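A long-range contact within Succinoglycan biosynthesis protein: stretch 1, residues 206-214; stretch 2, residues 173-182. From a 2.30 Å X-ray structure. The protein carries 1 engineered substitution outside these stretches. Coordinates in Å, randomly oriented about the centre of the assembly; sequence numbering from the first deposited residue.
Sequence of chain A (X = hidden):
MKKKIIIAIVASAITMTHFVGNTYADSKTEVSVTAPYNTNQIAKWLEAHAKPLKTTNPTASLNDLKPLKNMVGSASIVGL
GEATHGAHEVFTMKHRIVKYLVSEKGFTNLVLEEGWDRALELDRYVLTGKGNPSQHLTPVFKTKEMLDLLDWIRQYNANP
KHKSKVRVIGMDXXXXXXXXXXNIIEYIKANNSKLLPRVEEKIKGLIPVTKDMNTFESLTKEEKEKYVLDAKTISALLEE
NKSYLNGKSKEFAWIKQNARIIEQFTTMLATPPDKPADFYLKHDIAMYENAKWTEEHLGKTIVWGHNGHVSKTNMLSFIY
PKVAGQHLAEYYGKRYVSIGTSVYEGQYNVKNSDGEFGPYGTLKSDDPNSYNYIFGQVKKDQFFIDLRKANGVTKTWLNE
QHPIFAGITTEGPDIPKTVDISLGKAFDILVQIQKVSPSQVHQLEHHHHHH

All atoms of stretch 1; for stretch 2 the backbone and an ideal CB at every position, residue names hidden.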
# COMPACT_ATOMS: atom_id res chain seq x y z
N LEU A 206 6.23 10.16 -24.80
CA LEU A 206 5.68 9.32 -23.73
C LEU A 206 4.75 10.07 -22.78
O LEU A 206 3.78 9.51 -22.29
CB LEU A 206 6.82 8.70 -22.93
CG LEU A 206 7.46 7.43 -23.50
CD1 LEU A 206 8.79 7.18 -22.80
CD2 LEU A 206 6.51 6.25 -23.31
N ILE A 207 5.06 11.34 -22.53
CA ILE A 207 4.27 12.15 -21.61
C ILE A 207 2.77 12.14 -21.85
O ILE A 207 2.00 11.78 -20.96
CB ILE A 207 4.80 13.61 -21.60
CG1 ILE A 207 6.19 13.65 -20.96
CG2 ILE A 207 3.83 14.51 -20.83
CD1 ILE A 207 6.86 15.00 -21.03
N PRO A 208 2.32 12.51 -23.06
CA PRO A 208 0.88 12.52 -23.35
C PRO A 208 0.14 11.18 -23.29
O PRO A 208 -1.07 11.17 -23.09
CB PRO A 208 0.82 13.15 -24.74
CG PRO A 208 2.10 12.71 -25.36
CD PRO A 208 3.09 12.95 -24.24
N VAL A 209 0.85 10.07 -23.46
CA VAL A 209 0.17 8.77 -23.42
C VAL A 209 0.23 8.05 -22.07
O VAL A 209 -0.42 7.02 -21.89
CB VAL A 209 0.72 7.81 -24.50
CG1 VAL A 209 0.43 8.39 -25.89
CG2 VAL A 209 2.21 7.58 -24.31
N THR A 210 0.99 8.59 -21.12
CA THR A 210 1.07 7.97 -19.81
C THR A 210 0.34 8.80 -18.75
O THR A 210 0.43 8.50 -17.56
CB THR A 210 2.54 7.76 -19.33
OG1 THR A 210 3.19 9.02 -19.21
CG2 THR A 210 3.30 6.87 -20.31
N LYS A 211 -0.38 9.84 -19.17
CA LYS A 211 -1.09 10.66 -18.20
C LYS A 211 -2.20 9.90 -17.48
O LYS A 211 -2.67 10.33 -16.43
CB LYS A 211 -1.65 11.94 -18.86
CG LYS A 211 -2.46 11.80 -20.15
CD LYS A 211 -2.84 13.21 -20.62
CE LYS A 211 -3.22 13.29 -22.10
NZ LYS A 211 -4.55 12.70 -22.40
N ASP A 212 -2.60 8.76 -18.04
CA ASP A 212 -3.61 7.89 -17.44
C ASP A 212 -3.77 6.61 -18.26
O ASP A 212 -3.59 6.61 -19.48
CB ASP A 212 -4.95 8.63 -17.26
CG ASP A 212 -5.58 9.08 -18.57
OD1 ASP A 212 -6.01 8.21 -19.36
OD2 ASP A 212 -5.64 10.30 -18.80
N MSE A 213 -4.08 5.52 -17.57
CA MSE A 213 -4.24 4.21 -18.19
C MSE A 213 -5.12 4.17 -19.44
O MSE A 213 -4.82 3.46 -20.39
CB MSE A 213 -4.76 3.20 -17.18
CG MSE A 213 -3.87 3.02 -15.97
SE MSE A 213 -4.45 1.55 -14.87
CE MSE A 213 -6.11 2.31 -14.24
N ASN A 214 -6.20 4.93 -19.42
CA ASN A 214 -7.11 4.96 -20.55
C ASN A 214 -6.46 5.45 -21.83
O ASN A 214 -6.72 4.91 -22.89
CB ASN A 214 -8.34 5.81 -20.20
CG ASN A 214 -9.10 5.25 -19.02
OD1 ASN A 214 -9.96 5.92 -18.45
ND2 ASN A 214 -8.80 4.00 -18.65
N UNK A 173 1.18 2.53 -9.99
CA UNK A 173 1.47 3.05 -11.33
C UNK A 173 0.25 3.20 -12.24
O UNK A 173 0.27 2.74 -13.38
CB UNK A 173 2.48 2.13 -12.01
N UNK A 174 -0.81 3.84 -11.76
CA UNK A 174 -2.00 4.01 -12.58
C UNK A 174 -1.75 5.14 -13.58
O UNK A 174 -2.57 5.41 -14.45
CB UNK A 174 -3.23 4.30 -11.71
N UNK A 175 -0.59 5.78 -13.44
CA UNK A 175 -0.20 6.87 -14.31
C UNK A 175 1.26 7.28 -14.08
O UNK A 175 1.87 6.90 -13.09
CB UNK A 175 -1.13 8.07 -14.09
N UNK A 176 1.80 8.04 -15.02
CA UNK A 176 3.17 8.53 -14.95
C UNK A 176 3.11 9.98 -15.39
O UNK A 176 3.32 10.29 -16.57
CB UNK A 176 4.13 7.71 -15.81
N UNK A 177 2.82 10.87 -14.45
CA UNK A 177 2.71 12.28 -14.78
C UNK A 177 4.05 12.90 -15.18
O UNK A 177 5.09 12.27 -15.10
CB UNK A 177 2.12 13.04 -13.59
N UNK A 178 3.99 14.15 -15.60
CA UNK A 178 5.16 14.88 -16.06
C UNK A 178 6.27 15.11 -15.03
O UNK A 178 7.44 15.20 -15.41
CB UNK A 178 4.70 16.24 -16.59
N UNK A 179 5.94 15.18 -13.75
CA UNK A 179 6.99 15.40 -12.75
C UNK A 179 8.04 14.30 -12.76
O UNK A 179 9.21 14.55 -12.49
CB UNK A 179 6.37 15.50 -11.35
N UNK A 180 7.63 13.08 -13.07
CA UNK A 180 8.57 11.96 -13.12
C UNK A 180 9.55 12.19 -14.27
O UNK A 180 10.75 11.99 -14.12
CB UNK A 180 7.83 10.63 -13.29
N UNK A 181 9.01 12.60 -15.42
CA UNK A 181 9.81 12.86 -16.60
C UNK A 181 10.77 14.03 -16.38
O UNK A 181 11.92 13.98 -16.82
CB UNK A 181 8.90 13.14 -17.80
N UNK A 182 10.30 15.08 -15.70
CA UNK A 182 11.14 16.24 -15.43
C UNK A 182 12.29 15.90 -14.49
O UNK A 182 13.32 16.58 -14.52
CB UNK A 182 10.30 17.37 -14.84

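Position 173 has nothing of stretch 1 within 5.5 Å of its ideal CB, so this contact selects no side chain; the residue is Ile173.

At position 174 the CB points sideways, 4.3 Å from Met213 CE, and the backbone O accepts a weak hydrogen bond from Met213 N (3.5 Å, 133° at the hydrogen). A medium or long chain, apolar or polar, could lie along the selenomethionine. The residue is Gln174, whose OE1 comes 3.4 Å from Met213 CE, a packing contact.

The ideal CB of position 175 lies 3.6 Å from Lys211 O, 3.8 Å from Thr210 O and 4.2 Å from Asp212 CA. So close to backbone, a small residue is the easiest fit. It is Ser175; its OG, in the p rotamer, is hydrogen-bonded elsewhere in the structure.

Position 176 is fixed largely by its main chain: its N donates to Thr210 O at 2.9 Å and 167°, a nearly linear bond independent of side chain, barring proline. Water 1 adds a bridge, donating to the O of this position and to Ile207 O, both at 2.7 Å. The ideal CB is 3.8 Å from Thr210 OG1 and points sideways, which would suit alanine, a β-branched residue or something longer. Val176 is found, its CB 3.6 Å from Thr210 OG1.

At position 177 the CB points away, with no stretch 1 atom within 5.5 Å, and phi/psi of -68/174° precede the helix; Asn, Asp, Ser or Thr would be reasonable there. In Asn177 the end of the side chain comes nearer, and water 2 donates to both Asn177 OD1 (2.6 Å) and Lys211 O (2.5 Å).

Position 178 points sideways, its CB 4.7 Å from Ile207 CG2. Many residues with an aliphatic portion would suit; Glu178 places CG 4.1 Å from Ile207 CD1.

Positions 179 and 180 are out of reach, so stretch 1 gives no preference; they are Asn179 and Val180.

Position 181 points toward stretch 1, its ideal CB 4.2 Å from Ile207 CG1. Beyond it lie Leu206, Ile207 and the hydroxyl of Thr210, a setting that could take a large apolar residue but favours one with a polar tip. Tyr181 meets both demands. Ile207 CG1 sits over one ring face, 3.8 Å from the centroid of Tyr181 and 22° off the normal, a CH-pi contact. At the ring edge, Tyr181 OH donates to Thr210 OG1 at 2.8 Å, while Leu206 CB packs 3.9 Å from Tyr181 CE1.

Position 182 points sideways, with no atom of stretch 1 within 5.5 Å of its ideal CB, so stretch 1 sets no preference; it is Asn182.

Stretch 2 173-182: IQSVNENVYN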
# COMPACT_ATOMS: atom_id res chain seq x y z
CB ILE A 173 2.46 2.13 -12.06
CG1 ILE A 173 1.92 0.70 -12.05
CG2 ILE A 173 3.82 2.20 -11.41
CD1 ILE A 173 2.69 -0.26 -12.92
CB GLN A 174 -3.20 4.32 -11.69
CG GLN A 174 -3.26 3.44 -10.45
CD GLN A 174 -4.64 2.85 -10.20
OE1 GLN A 174 -5.16 2.08 -11.01
NE2 GLN A 174 -5.25 3.22 -9.08
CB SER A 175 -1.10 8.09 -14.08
OG SER A 175 -0.86 8.65 -12.79
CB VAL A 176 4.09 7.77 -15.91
CG1 VAL A 176 5.49 8.35 -15.84
CG2 VAL A 176 4.10 6.29 -15.56
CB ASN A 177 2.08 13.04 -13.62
CG ASN A 177 0.72 12.46 -13.22
OD1 ASN A 177 -0.02 11.96 -14.07
ND2 ASN A 177 0.39 12.54 -11.93
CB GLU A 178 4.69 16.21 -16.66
CG GLU A 178 5.67 16.86 -17.63
CD GLU A 178 5.01 17.94 -18.47
OE1 GLU A 178 5.72 18.62 -19.24
OE2 GLU A 178 3.77 18.10 -18.36
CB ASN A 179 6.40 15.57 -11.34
CG ASN A 179 5.39 14.48 -10.98
OD1 ASN A 179 5.06 13.62 -11.80
ND2 ASN A 179 4.90 14.52 -9.75
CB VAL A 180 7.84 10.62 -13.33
CG1 VAL A 180 8.83 9.53 -13.72
CG2 VAL A 180 7.10 10.23 -12.05
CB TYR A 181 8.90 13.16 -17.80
CG TYR A 181 8.12 11.95 -18.26
CD1 TYR A 181 8.74 10.93 -18.99
CD2 TYR A 181 6.77 11.81 -17.96
CE1 TYR A 181 8.03 9.81 -19.41
CE2 TYR A 181 6.05 10.69 -18.37
CZ TYR A 181 6.69 9.69 -19.09
OH TYR A 181 5.99 8.59 -19.50
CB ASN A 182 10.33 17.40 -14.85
CG ASN A 182 9.37 18.00 -15.86
OD1 ASN A 182 9.68 18.09 -17.05
ND2 ASN A 182 8.21 18.43 -15.39
O HOH W 1 2.46 12.15 -18.31
O HOH W 2 -2.54 12.14 -14.76
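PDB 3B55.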